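Citrate synthase (Metallosphaera sedula, PDB 6ABX) probably catalyses the condensation of oxaloacetate with acetyl-CoA and water to give citrate and CoA, a step of the tricarboxylic acid cycle. Local coordinates at residues K65-E70 with E109-G114; I126-Q131 with E150-M155; D143-H148 with G158-P163; S100-E105 with I117-K122. All coordinates share one frame; numbering follows the deposited sequence.

Contact 1 of 4, residues K65-E70 with E109-G114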
loop_
_atom_site.group_PDB
_atom_site.type_symbol
_atom_site.label_atom_id
_atom_site.label_comp_id
_atom_site.label_asym_id
_atom_site.label_seq_id
_atom_site.Cartn_x
_atom_site.Cartn_y
_atom_site.Cartn_z
ATOM N N LYS A 65 -6.817 28.221 -0.154
ATOM C CA LYS A 65 -5.356 28.525 -0.419
ATOM C C LYS A 65 -4.636 28.742 0.916
ATOM O O LYS A 65 -3.578 28.215 1.151
ATOM C CB LYS A 65 -5.173 29.772 -1.288
ATOM C CG LYS A 65 -5.436 29.538 -2.761
ATOM C CD LYS A 65 -5.624 30.854 -3.499
ATOM C CE LYS A 65 -4.399 31.730 -3.564
ATOM N NZ LYS A 65 -4.755 33.025 -4.191
ATOM N N SER A 66 -5.298 29.448 1.837
ATOM C CA SER A 66 -4.752 29.695 3.183
ATOM C C SER A 66 -4.615 28.413 3.985
ATOM O O SER A 66 -3.623 28.207 4.629
ATOM C CB SER A 66 -5.573 30.701 3.943
ATOM O OG SER A 66 -5.425 31.956 3.339
ATOM N N ARG A 67 -5.617 27.548 3.915
ATOM C CA ARG A 67 -5.611 26.345 4.625
ATOM C C ARG A 67 -4.456 25.459 4.192
ATOM O O ARG A 67 -3.783 24.899 5.055
ATOM C CB ARG A 67 -6.925 25.606 4.462
ATOM C CG ARG A 67 -6.976 24.355 5.316
ATOM C CD ARG A 67 -8.299 23.656 5.240
ATOM N NE ARG A 67 -8.290 22.523 6.160
ATOM C CZ ARG A 67 -9.263 21.637 6.244
ATOM N NH1 ARG A 67 -10.320 21.744 5.445
ATOM N NH2 ARG A 67 -9.159 20.659 7.132
ATOM N N LEU A 68 -4.278 25.280 2.875
ATOM C CA LEU A 68 -3.123 24.505 2.388
ATOM C C LEU A 68 -1.799 25.139 2.844
ATOM O O LEU A 68 -0.909 24.419 3.401
ATOM C CB LEU A 68 -3.158 24.399 0.855
ATOM C CG LEU A 68 -3.982 23.269 0.248
ATOM C CD1 LEU A 68 -4.224 23.532 -1.235
ATOM C CD2 LEU A 68 -3.283 21.948 0.449
ATOM N N ALA A 69 -1.649 26.438 2.636
ATOM C CA ALA A 69 -0.383 27.135 2.850
ATOM C C ALA A 69 0.057 26.993 4.318
ATOM O O ALA A 69 1.246 26.883 4.636
ATOM C CB ALA A 69 -0.511 28.572 2.440
ATOM N N GLU A 70 -0.930 27.020 5.236
ATOM C CA GLU A 70 -0.654 26.933 6.655
ATOM C C GLU A 70 -0.467 25.477 7.157
ATOM O O GLU A 70 -0.228 25.295 8.363
ATOM C CB GLU A 70 -1.770 27.635 7.435
ATOM C CG GLU A 70 -1.838 29.112 7.197
ATOM C CD GLU A 70 -0.673 29.970 7.654
ATOM O OE1 GLU A 70 -0.577 31.113 7.172
ATOM O OE2 GLU A 70 0.116 29.519 8.546
ATOM N N GLU A 109 -9.010 11.877 14.649
ATOM C CA GLU A 109 -9.951 10.863 14.082
ATOM C C GLU A 109 -10.763 11.449 12.917
ATOM O O GLU A 109 -11.107 12.639 12.923
ATOM C CB GLU A 109 -10.919 10.348 15.150
ATOM C CG GLU A 109 -11.577 9.023 14.787
ATOM C CD GLU A 109 -10.613 7.963 14.261
ATOM O OE1 GLU A 109 -10.209 7.089 15.060
ATOM O OE2 GLU A 109 -10.268 8.008 13.043
ATOM N N GLY A 110 -11.110 10.586 11.943
ATOM C CA GLY A 110 -11.873 10.976 10.768
ATOM C C GLY A 110 -11.135 12.023 9.922
ATOM O O GLY A 110 -9.886 11.946 9.740
ATOM N N ASP A 111 -11.921 12.945 9.354
ATOM C CA ASP A 111 -11.482 14.079 8.551
ATOM C C ASP A 111 -10.530 13.638 7.425
ATOM O O ASP A 111 -9.357 14.147 7.337
ATOM C CB ASP A 111 -10.772 15.112 9.418
ATOM C CG ASP A 111 -10.608 16.434 8.688
ATOM O OD1 ASP A 111 -11.262 16.622 7.552
ATOM O OD2 ASP A 111 -9.812 17.254 9.211
ATOM N N LEU A 112 -11.063 12.825 6.520
ATOM C CA LEU A 112 -10.278 12.313 5.349
ATOM C C LEU A 112 -9.702 13.519 4.590
ATOM O O LEU A 112 -8.477 13.573 4.285
ATOM C CB LEU A 112 -11.209 11.467 4.482
ATOM C CG LEU A 112 -10.575 10.703 3.320
ATOM C CD1 LEU A 112 -11.487 9.597 2.864
ATOM C CD2 LEU A 112 -10.202 11.602 2.158
ATOM N N ILE A 113 -10.572 14.482 4.258
ATOM C CA ILE A 113 -10.096 15.544 3.330
ATOM C C ILE A 113 -9.074 16.415 4.063
ATOM O O ILE A 113 -8.102 16.872 3.446
ATOM C CB ILE A 113 -11.229 16.344 2.647
ATOM C CG1 ILE A 113 -12.025 15.434 1.707
ATOM C CG2 ILE A 113 -10.651 17.520 1.857
ATOM C CD1 ILE A 113 -13.299 16.071 1.139
ATOM N N GLY A 114 -9.265 16.646 5.374
ATOM C CA GLY A 114 -8.252 17.430 6.126
ATOM C C GLY A 114 -6.883 16.745 6.122
ATOM O O GLY A 114 -5.859 17.417 6.032
HETATM O O HOH W 1 -6.027 19.958 7.266
HETATM O O HOH W 2 -11.774 19.160 7.049
#
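Arg-67 lays one terminal nitrogen against the start of helix 112-134, beside Asp-111 and Gly-114. The tight part is small: NH2 of Arg-67 comes within 3.5 Å of CA of Gly-114, approaching obliquely. Glycine suits this place on two counts, since a CB on residue 114 would run into OD2 of Asp-111 and crowd the arginine nitrogen. Asp-111 is the N-cap of the helix. Its OD1 accepts from N of Gly-114 at 3.0 Å, the N-H standing above the carboxylate plane, so the same two residues that meet the arginine also close the first turn.

The other side is loose and wet. NH2 of Arg-67 stays 4.0 Å from OD2 of Asp-111, longer than a salt bridge, although the guanidinium and carboxylate planes are only 22° apart and the oxygen lies at the guanidinium edge, near its plane. Water 2, in the guanidinium plane, links the two side chains through the other oxygen: it accepts from NH2 of Arg-67 at 3.0 Å and donates to OD1 of Asp-111 at 2.6 Å. Water 1 donates to O of Gly-114 at 2.8 Å and takes a weak bond from the same NH2. The reach comes from an outstretched arginine, CG anti to the backbone N (chi1 -175°) and the chain extended from CG to NE. Both charged residues are exposed, and the attraction between them is probably damped by solvent.

The contact joins the last turn of helix 58-69 to the first of helix 112-134. Tyr-52 of helix 43-52 touches both Arg-67 and Ile-113, while Asp-341 of helix 324-343 packs on Leu-112 and Ile-113.

Contact 2 of 4, residues I126-Q131 with E150-M155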
loop_
_atom_site.group_PDB
_atom_site.type_symbol
_atom_site.label_atom_id
_atom_site.label_comp_id
_atom_site.label_asym_id
_atom_site.label_seq_id
_atom_site.Cartn_x
_atom_site.Cartn_y
_atom_site.Cartn_z
ATOM N N ILE A 126 8.957 17.872 1.912
ATOM C CA ILE A 126 9.835 16.675 2.025
ATOM C C ILE A 126 10.705 16.564 0.777
ATOM O O ILE A 126 11.934 16.359 0.849
ATOM C CB ILE A 126 8.981 15.409 2.234
ATOM C CG1 ILE A 126 8.284 15.437 3.601
ATOM C CG2 ILE A 126 9.788 14.142 2.036
ATOM C CD1 ILE A 126 7.161 14.465 3.773
ATOM N N ILE A 127 10.091 16.697 -0.408
ATOM C CA ILE A 127 10.826 16.547 -1.639
ATOM C C ILE A 127 11.951 17.591 -1.706
ATOM O O ILE A 127 13.082 17.289 -2.103
ATOM C CB ILE A 127 9.900 16.680 -2.857
ATOM C CG1 ILE A 127 8.932 15.491 -2.894
ATOM C CG2 ILE A 127 10.706 16.770 -4.146
ATOM C CD1 ILE A 127 7.871 15.629 -3.956
ATOM N N SER A 128 11.589 18.826 -1.378
ATOM C CA SER A 128 12.524 19.965 -1.421
ATOM C C SER A 128 13.720 19.733 -0.461
ATOM O O SER A 128 14.877 19.975 -0.855
ATOM C CB SER A 128 11.775 21.254 -1.164
ATOM O OG SER A 128 10.807 21.494 -2.175
ATOM N N LEU A 129 13.451 19.237 0.748
ATOM C CA LEU A 129 14.517 18.923 1.705
ATOM C C LEU A 129 15.399 17.782 1.210
ATOM O O LEU A 129 16.627 17.882 1.309
ATOM C CB LEU A 129 13.899 18.623 3.056
ATOM C CG LEU A 129 14.880 18.280 4.169
ATOM C CD1 LEU A 129 15.915 19.380 4.344
ATOM C CD2 LEU A 129 14.065 18.071 5.434
ATOM N N ILE A 130 14.829 16.776 0.519
ATOM C CA ILE A 130 15.675 15.783 -0.121
ATOM C C ILE A 130 16.625 16.485 -1.094
ATOM O O ILE A 130 17.828 16.218 -1.069
ATOM C CB ILE A 130 14.871 14.669 -0.828
ATOM C CG1 ILE A 130 14.038 13.844 0.134
ATOM C CG2 ILE A 130 15.832 13.800 -1.674
ATOM C CD1 ILE A 130 13.050 12.905 -0.539
ATOM N N GLN A 131 16.076 17.311 -1.998
ATOM C CA GLN A 131 16.875 17.918 -3.041
ATOM C C GLN A 131 17.966 18.826 -2.465
ATOM O O GLN A 131 19.087 18.771 -2.941
ATOM C CB GLN A 131 16.004 18.731 -3.988
ATOM C CG GLN A 131 16.808 19.426 -5.051
ATOM C CD GLN A 131 17.254 18.414 -6.049
ATOM O OE1 GLN A 131 16.489 18.016 -6.963
ATOM N NE2 GLN A 131 18.473 17.930 -5.822
ATOM N N GLU A 150 4.552 28.303 -6.507
ATOM C CA GLU A 150 5.603 29.322 -6.252
ATOM C C GLU A 150 6.470 28.869 -5.055
ATOM O O GLU A 150 7.714 28.930 -5.067
ATOM C CB GLU A 150 5.008 30.711 -6.008
ATOM C CG GLU A 150 6.153 31.708 -5.890
ATOM C CD GLU A 150 5.867 33.196 -5.862
ATOM O OE1 GLU A 150 4.647 33.566 -5.816
ATOM O OE2 GLU A 150 6.887 33.970 -5.877
ATOM N N ASN A 151 5.808 28.402 -3.995
ATOM C CA ASN A 151 6.498 27.950 -2.816
ATOM C C ASN A 151 7.388 26.733 -3.114
ATOM O O ASN A 151 8.479 26.587 -2.517
ATOM C CB ASN A 151 5.535 27.575 -1.689
ATOM C CG ASN A 151 6.270 27.127 -0.455
ATOM O OD1 ASN A 151 6.955 27.952 0.174
ATOM N ND2 ASN A 151 6.096 25.879 -0.070
ATOM N N PHE A 152 6.910 25.809 -3.955
ATOM C CA PHE A 152 7.652 24.601 -4.248
ATOM C C PHE A 152 9.005 24.979 -4.901
ATOM O O PHE A 152 10.077 24.497 -4.491
ATOM C CB PHE A 152 6.823 23.691 -5.173
ATOM C CG PHE A 152 7.186 22.226 -5.169
ATOM C CD1 PHE A 152 8.364 21.749 -4.620
ATOM C CD2 PHE A 152 6.319 21.305 -5.724
ATOM C CE1 PHE A 152 8.663 20.401 -4.613
ATOM C CE2 PHE A 152 6.644 19.958 -5.746
ATOM C CZ PHE A 152 7.778 19.501 -5.140
ATOM N N LEU A 153 8.962 25.904 -5.838
ATOM C CA LEU A 153 10.197 26.360 -6.500
ATOM C C LEU A 153 11.080 27.156 -5.540
ATOM O O LEU A 153 12.289 27.016 -5.537
ATOM C CB LEU A 153 9.868 27.177 -7.742
ATOM C CG LEU A 153 9.253 26.381 -8.896
ATOM C CD1 LEU A 153 8.865 27.309 -10.025
ATOM C CD2 LEU A 153 10.190 25.301 -9.372
ATOM N N TYR A 154 10.463 27.936 -4.664
ATOM C CA TYR A 154 11.183 28.703 -3.627
ATOM C C TYR A 154 11.962 27.755 -2.703
ATOM O O TYR A 154 13.124 27.964 -2.407
ATOM C CB TYR A 154 10.198 29.559 -2.832
ATOM C CG TYR A 154 10.748 30.102 -1.547
ATOM C CD1 TYR A 154 11.725 31.083 -1.569
ATOM C CD2 TYR A 154 10.376 29.583 -0.328
ATOM C CE1 TYR A 154 12.293 31.533 -0.383
ATOM C CE2 TYR A 154 10.909 30.049 0.868
ATOM C CZ TYR A 154 11.859 31.051 0.832
ATOM O OH TYR A 154 12.427 31.509 2.000
ATOM N N MET A 155 11.361 26.638 -2.321
ATOM C CA MET A 155 11.989 25.722 -1.403
ATOM C C MET A 155 13.165 24.985 -2.067
ATOM O O MET A 155 14.015 24.468 -1.365
ATOM C CB MET A 155 10.992 24.722 -0.835
ATOM C CG MET A 155 9.968 25.365 0.133
ATOM S SD MET A 155 8.960 24.143 0.977
ATOM C CE MET A 155 8.256 23.318 -0.462
#
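Ser-128 points its hydroxyl at the rim of the Phe-152 ring, with OG near the ring plane, 3.4 Å from CE1 and 3.5 Å from CD1 of that phenylalanine. The ring edge rather than its face thus meets the oxygen, an approach consistent with weak C-H...O attraction. The hydroxyl's proton is engaged along its own helix, for OG of Ser-128 is hydrogen-bonded to O of Pro-124; OG lies beside the backbone N (chi1 -63°), which lets it bend back toward that carbonyl.

The Ile-127 and Phe-152 side chains cross obliquely. CD1 and CG2 of Ile-127 both meet the far end of the ring, each 4.1 Å from CZ of Phe-152. Phe-152 reaches this far because its CG is swung anti to the backbone N (chi1 -158°), carrying the ring toward helix 112-134. The ring also pairs edge-to-face with Phe-319, in the loop before helix 324-343. Met-155 closes in on the serine from the next turn: its CB lies 3.6 Å from CB of Ser-128, and the chain, bent at chi3, brings its CE to 3.6 Å from OG of Ser-128.

All four side chains are buried. They fill the seam between two nearly parallel helix segments, whose axes approach to 9.5 Å at a crossing angle of -21°. This close pairing of successive helices belongs to the largely helical citrate synthase fold, and the side chain of Ile-127 lies about 11 Å from that of Arg-332, an oxaloacetate-binding residue.

Contact 3 of 4, residues D143-H148 with G158-P163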
loop_
_atom_site.group_PDB
_atom_site.type_symbol
_atom_site.label_atom_id
_atom_site.label_comp_id
_atom_site.label_asym_id
_atom_site.label_seq_id
_atom_site.Cartn_x
_atom_site.Cartn_y
_atom_site.Cartn_z
ATOM N N ASP A 143 7.118 28.967 2.832
ATOM C CA ASP A 143 6.677 30.350 2.994
ATOM C C ASP A 143 5.178 30.394 2.747
ATOM O O ASP A 143 4.708 30.268 1.614
ATOM C CB ASP A 143 7.443 31.307 2.098
ATOM C CG ASP A 143 7.025 32.760 2.202
ATOM O OD1 ASP A 143 5.972 33.047 2.850
ATOM O OD2 ASP A 143 7.780 33.609 1.702
ATOM N N PRO A 144 4.389 30.513 3.826
ATOM C CA PRO A 144 2.940 30.431 3.730
ATOM C C PRO A 144 2.282 31.642 3.053
ATOM O O PRO A 144 1.147 31.513 2.614
ATOM C CB PRO A 144 2.504 30.159 5.184
ATOM C CG PRO A 144 3.576 30.817 5.982
ATOM C CD PRO A 144 4.865 30.643 5.217
ATOM N N SER A 145 3.051 32.670 2.681
ATOM C CA SER A 145 2.537 33.759 1.862
ATOM C C SER A 145 2.548 33.423 0.367
ATOM O O SER A 145 1.968 34.149 -0.436
ATOM C CB SER A 145 3.323 35.050 2.114
ATOM O OG SER A 145 4.612 34.952 1.535
ATOM N N LEU A 146 3.196 32.320 -0.011
ATOM C CA LEU A 146 3.323 31.953 -1.385
ATOM C C LEU A 146 2.283 30.887 -1.737
ATOM O O LEU A 146 2.008 30.068 -0.926
ATOM C CB LEU A 146 4.743 31.421 -1.641
ATOM C CG LEU A 146 5.887 32.400 -1.397
ATOM C CD1 LEU A 146 7.226 31.716 -1.719
ATOM C CD2 LEU A 146 5.672 33.632 -2.278
ATOM N N SER A 147 1.839 30.906 -2.991
ATOM C CA SER A 147 0.977 29.829 -3.493
ATOM C C SER A 147 1.777 28.539 -3.691
ATOM O O SER A 147 2.975 28.493 -3.553
ATOM C CB SER A 147 0.284 30.248 -4.743
ATOM O OG SER A 147 -0.716 31.222 -4.383
ATOM N N HIS A 148 1.038 27.455 -3.905
ATOM C CA HIS A 148 1.627 26.106 -3.848
ATOM C C HIS A 148 2.843 26.005 -4.757
ATOM O O HIS A 148 3.875 25.499 -4.308
ATOM C CB HIS A 148 0.576 25.057 -4.201
ATOM C CG HIS A 148 1.091 23.679 -4.234
ATOM N ND1 HIS A 148 1.047 22.869 -3.128
ATOM C CD2 HIS A 148 1.693 22.969 -5.230
ATOM C CE1 HIS A 148 1.561 21.687 -3.452
ATOM N NE2 HIS A 148 1.973 21.724 -4.717
ATOM N N GLY A 158 15.664 28.486 -3.127
ATOM C CA GLY A 158 15.984 29.403 -2.020
ATOM C C GLY A 158 15.774 30.852 -2.391
ATOM O O GLY A 158 16.158 31.743 -1.643
ATOM N N GLU A 159 15.157 31.101 -3.541
ATOM C CA GLU A 159 14.694 32.426 -3.922
ATOM C C GLU A 159 13.401 32.280 -4.717
ATOM O O GLU A 159 13.131 31.220 -5.299
ATOM C CB GLU A 159 15.769 33.213 -4.673
ATOM C CG GLU A 159 16.222 32.638 -5.981
ATOM C CD GLU A 159 17.173 33.577 -6.732
ATOM O OE1 GLU A 159 18.115 33.074 -7.379
ATOM O OE2 GLU A 159 16.976 34.821 -6.672
ATOM N N ARG A 160 12.599 33.340 -4.729
ATOM C CA ARG A 160 11.303 33.272 -5.374
ATOM C C ARG A 160 11.500 33.145 -6.874
ATOM O O ARG A 160 12.425 33.722 -7.453
ATOM C CB ARG A 160 10.415 34.455 -4.978
ATOM C CG ARG A 160 9.958 34.354 -3.533
ATOM C CD ARG A 160 9.184 35.548 -3.043
ATOM N NE ARG A 160 8.928 35.527 -1.602
ATOM C CZ ARG A 160 8.188 36.451 -0.981
ATOM N NH1 ARG A 160 7.775 37.508 -1.664
ATOM N NH2 ARG A 160 7.839 36.310 0.290
ATOM N N PRO A 161 10.697 32.280 -7.528
ATOM C CA PRO A 161 10.835 32.054 -8.955
ATOM C C PRO A 161 10.195 33.144 -9.812
ATOM O O PRO A 161 9.315 33.865 -9.307
ATOM C CB PRO A 161 10.040 30.736 -9.138
ATOM C CG PRO A 161 8.940 30.849 -8.119
ATOM C CD PRO A 161 9.646 31.434 -6.907
ATOM N N SER A 162 10.472 33.093 -11.120
ATOM C CA SER A 162 9.734 33.904 -12.099
ATOM C C SER A 162 8.293 33.428 -12.198
ATOM O O SER A 162 8.024 32.233 -12.025
ATOM C CB SER A 162 10.383 33.853 -13.454
ATOM O OG SER A 162 10.255 32.562 -14.039
ATOM N N PRO A 163 7.323 34.333 -12.446
ATOM C CA PRO A 163 5.940 33.927 -12.722
ATOM C C PRO A 163 5.766 32.906 -13.867
ATOM O O PRO A 163 4.852 32.037 -13.771
ATOM C CB PRO A 163 5.229 35.259 -13.043
ATOM C CG PRO A 163 6.042 36.282 -12.250
ATOM C CD PRO A 163 7.472 35.799 -12.386
HETATM O O HOH W 3 9.882 33.683 0.035
#
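Arg-160 reaches across to Asp-143 and Leu-146, linking the two loops that flank helix 148-157. The receiving loop is a type I beta turn from Asp-143 to Leu-146, with an Asx turn at its first residue, where OD1 of Asp-143 accepts from N of Ser-145 at 3.0 Å.

At its root the arginine packs CB beside the carboxylate of Glu-150, on the helix between the loops. CG stands beside the backbone N (chi1 -71°), and from there to NE the chain runs extended toward the turn. CD passes the methyl CD2 of Leu-146, and the same methyl lies 3.8 Å from NE of Arg-160, over one face of the guanidinium and offset toward its rim. NE itself donates in plane to water 3, which in turn donates to OD2 of Asp-143 at 2.7 Å. At the tip, NH2 of Arg-160 makes a salt bridge to OD2 of Asp-143, 3.0 Å long with an N-H...O angle of 153°. The oxygen is met on its syn side, somewhat out of the carboxylate plane, and the two planes are twisted 46° apart. OG of Ser-145 is a looser neighbour of NH2, reaching it obliquely.

Asp-143 thus divides its labour, one oxygen for the arginine and the other for its own turn. An asparagine in its place would probably leave the Arg-160 charge without its mate and weaken the ring of bonds through the water.

OD1 of Asp-143 is gripped twice from the same face of the carboxylate, its second donor being OG of Ser-145 at 2.7 Å.

Contact 4 of 4, residues S100-E105 with I117-K122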
loop_
_atom_site.group_PDB
_atom_site.type_symbol
_atom_site.label_atom_id
_atom_site.label_comp_id
_atom_site.label_asym_id
_atom_site.label_seq_id
_atom_site.Cartn_x
_atom_site.Cartn_y
_atom_site.Cartn_z
ATOM N N SER A 100 4.290 7.523 5.995
ATOM C CA SER A 100 3.977 6.558 7.057
ATOM C C SER A 100 4.139 7.207 8.436
ATOM O O SER A 100 3.277 7.072 9.307
ATOM C CB SER A 100 4.797 5.308 6.900
ATOM O OG SER A 100 4.409 4.312 7.870
ATOM N N MET A 101 5.229 7.956 8.613
ATOM C CA MET A 101 5.485 8.680 9.866
ATOM C C MET A 101 4.438 9.763 10.102
ATOM O O MET A 101 3.963 9.925 11.213
ATOM C CB MET A 101 6.876 9.305 9.901
ATOM C CG MET A 101 7.954 8.316 9.908
ATOM S SD MET A 101 9.611 9.052 9.592
ATOM C CE MET A 101 9.858 10.035 11.068
ATOM N N MET A 102 4.048 10.479 9.057
ATOM C CA MET A 102 3.035 11.489 9.155
ATOM C C MET A 102 1.726 10.910 9.721
ATOM O O MET A 102 1.075 11.525 10.593
ATOM C CB MET A 102 2.806 12.057 7.742
ATOM C CG MET A 102 2.595 13.491 7.641
ATOM S SD MET A 102 2.257 13.756 5.844
ATOM C CE MET A 102 3.913 14.006 5.231
ATOM N N GLY A 103 1.316 9.739 9.208
ATOM C CA GLY A 103 0.131 9.015 9.622
ATOM C C GLY A 103 0.236 8.592 11.101
ATOM O O GLY A 103 -0.703 8.723 11.858
ATOM N N LEU A 104 1.395 8.055 11.488
ATOM C CA LEU A 104 1.675 7.611 12.829
ATOM C C LEU A 104 1.549 8.790 13.787
ATOM O O LEU A 104 0.960 8.653 14.846
ATOM C CB LEU A 104 3.086 7.024 12.857
ATOM C CG LEU A 104 3.667 6.668 14.230
ATOM C CD1 LEU A 104 2.818 5.693 14.978
ATOM C CD2 LEU A 104 5.062 6.079 14.057
ATOM N N GLU A 105 2.011 9.964 13.339
ATOM C CA GLU A 105 2.063 11.157 14.173
ATOM C C GLU A 105 0.683 11.837 14.271
ATOM O O GLU A 105 0.510 12.648 15.167
ATOM C CB GLU A 105 3.169 12.113 13.673
ATOM C CG GLU A 105 4.583 11.602 13.899
ATOM C CD GLU A 105 5.759 12.229 13.126
ATOM O OE1 GLU A 105 5.579 13.316 12.573
ATOM O OE2 GLU A 105 6.887 11.605 13.069
ATOM N N ILE A 117 -5.355 17.124 2.691
ATOM C CA ILE A 117 -4.802 18.497 2.589
ATOM C C ILE A 117 -3.430 18.565 3.267
ATOM O O ILE A 117 -2.479 19.085 2.641
ATOM C CB ILE A 117 -5.773 19.543 3.181
ATOM C CG1 ILE A 117 -6.984 19.729 2.266
ATOM C CG2 ILE A 117 -5.052 20.860 3.463
ATOM C CD1 ILE A 117 -8.129 20.453 2.966
ATOM N N LYS A 118 -3.275 17.933 4.443
ATOM C CA LYS A 118 -1.997 17.906 5.098
ATOM C C LYS A 118 -0.933 17.222 4.227
ATOM O O LYS A 118 0.197 17.712 4.071
ATOM C CB LYS A 118 -2.101 17.248 6.469
ATOM C CG LYS A 118 -2.753 18.150 7.513
ATOM C CD LYS A 118 -2.910 17.477 8.835
ATOM C CE LYS A 118 -3.278 18.506 9.886
ATOM N NZ LYS A 118 -3.558 17.865 11.185
ATOM N N MET A 119 -1.256 16.057 3.695
ATOM C CA MET A 119 -0.288 15.325 2.865
ATOM C C MET A 119 0.083 16.153 1.622
ATOM O O MET A 119 1.267 16.247 1.216
ATOM C CB MET A 119 -0.834 13.955 2.449
ATOM C CG MET A 119 -0.855 12.948 3.585
ATOM S SD MET A 119 -1.464 11.342 3.043
ATOM C CE MET A 119 -3.184 11.442 3.527
ATOM N N THR A 120 -0.905 16.777 0.986
ATOM C CA THR A 120 -0.705 17.524 -0.216
ATOM C C THR A 120 0.179 18.755 0.062
ATOM O O THR A 120 1.077 19.070 -0.699
ATOM C CB THR A 120 -2.046 17.955 -0.828
ATOM O OG1 THR A 120 -2.838 16.787 -1.109
ATOM C CG2 THR A 120 -1.877 18.788 -2.072
ATOM N N ALA A 121 -0.014 19.395 1.206
ATOM C CA ALA A 121 0.792 20.519 1.619
ATOM C C ALA A 121 2.223 20.106 1.938
ATOM O O ALA A 121 3.174 20.865 1.650
ATOM C CB ALA A 121 0.181 21.243 2.817
ATOM N N LYS A 122 2.407 18.976 2.590
ATOM C CA LYS A 122 3.697 18.640 3.158
ATOM C C LYS A 122 4.602 17.873 2.215
ATOM O O LYS A 122 5.812 17.997 2.363
ATOM C CB LYS A 122 3.548 17.788 4.406
ATOM C CG LYS A 122 2.834 18.491 5.567
ATOM C CD LYS A 122 2.455 17.578 6.694
ATOM C CE LYS A 122 1.886 18.385 7.859
ATOM N NZ LYS A 122 1.673 17.569 9.068
#
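Met-102 sets its chi1 at -140°, off a staggered position, then runs straight through chi2 and bends at chi3 (-89°), which brings its sulfur against both Met-119 and Lys-122 and its methyl against Lys-122. The two partners both carry CG beside the backbone N, one turn apart on their helix. SD of Met-102 meets CG of Met-119 at 3.9 Å, the two methionines crossing at a slant. CE of Met-102 rests 3.9 Å from CB of Lys-122, while SD of Met-102 lies equally close, 3.9 Å, to CD of that lysine. It is therefore the aliphatic part of the extended lysine that serves as an apolar wall, and its ammonium goes on past the methionine.

The contact joins helices 91-105 and 112-134, neighbours in the chain within the largely helical citrate synthase fold; the assembly is a dimer. Helix 91-105 also faces the second subunit: OG of Ser-100 is hydrogen-bonded to Thr-97 OG1 and Arg-96 NE of that subunit. An alanine in place of Met-102 would lose CG, SD and CE and is likely to open a gap between the two helices, leaving the Lys-122 chain freer to turn. Tyr-199 of helix 198-209 packs on both Met-102 and Met-119.

How the contacts relate
Helix 112-134 carries one side of contacts 1, 4 and 2 in turn, from its first residues toward its far end. Contacts 1 and 4 have centres 10 Å apart and touch through O of Leu-68 and CB of Ala-121, 3.4 Å apart; contacts 4 and 2 meet where CE of Met-102 lies 3.6 Å from CD1 of Ile-126. Contact 3 brackets the helix 148-157 used by contact 2: OD1 of Asn-151 is 2.9 Å from N of Asp-143, probably a hydrogen bond. Contacts 2 and 4 approach the oxaloacetate site, the Met-119 side chain being about 11 Å from that of Arg-332. Contacts 1 and 3 lie away from it.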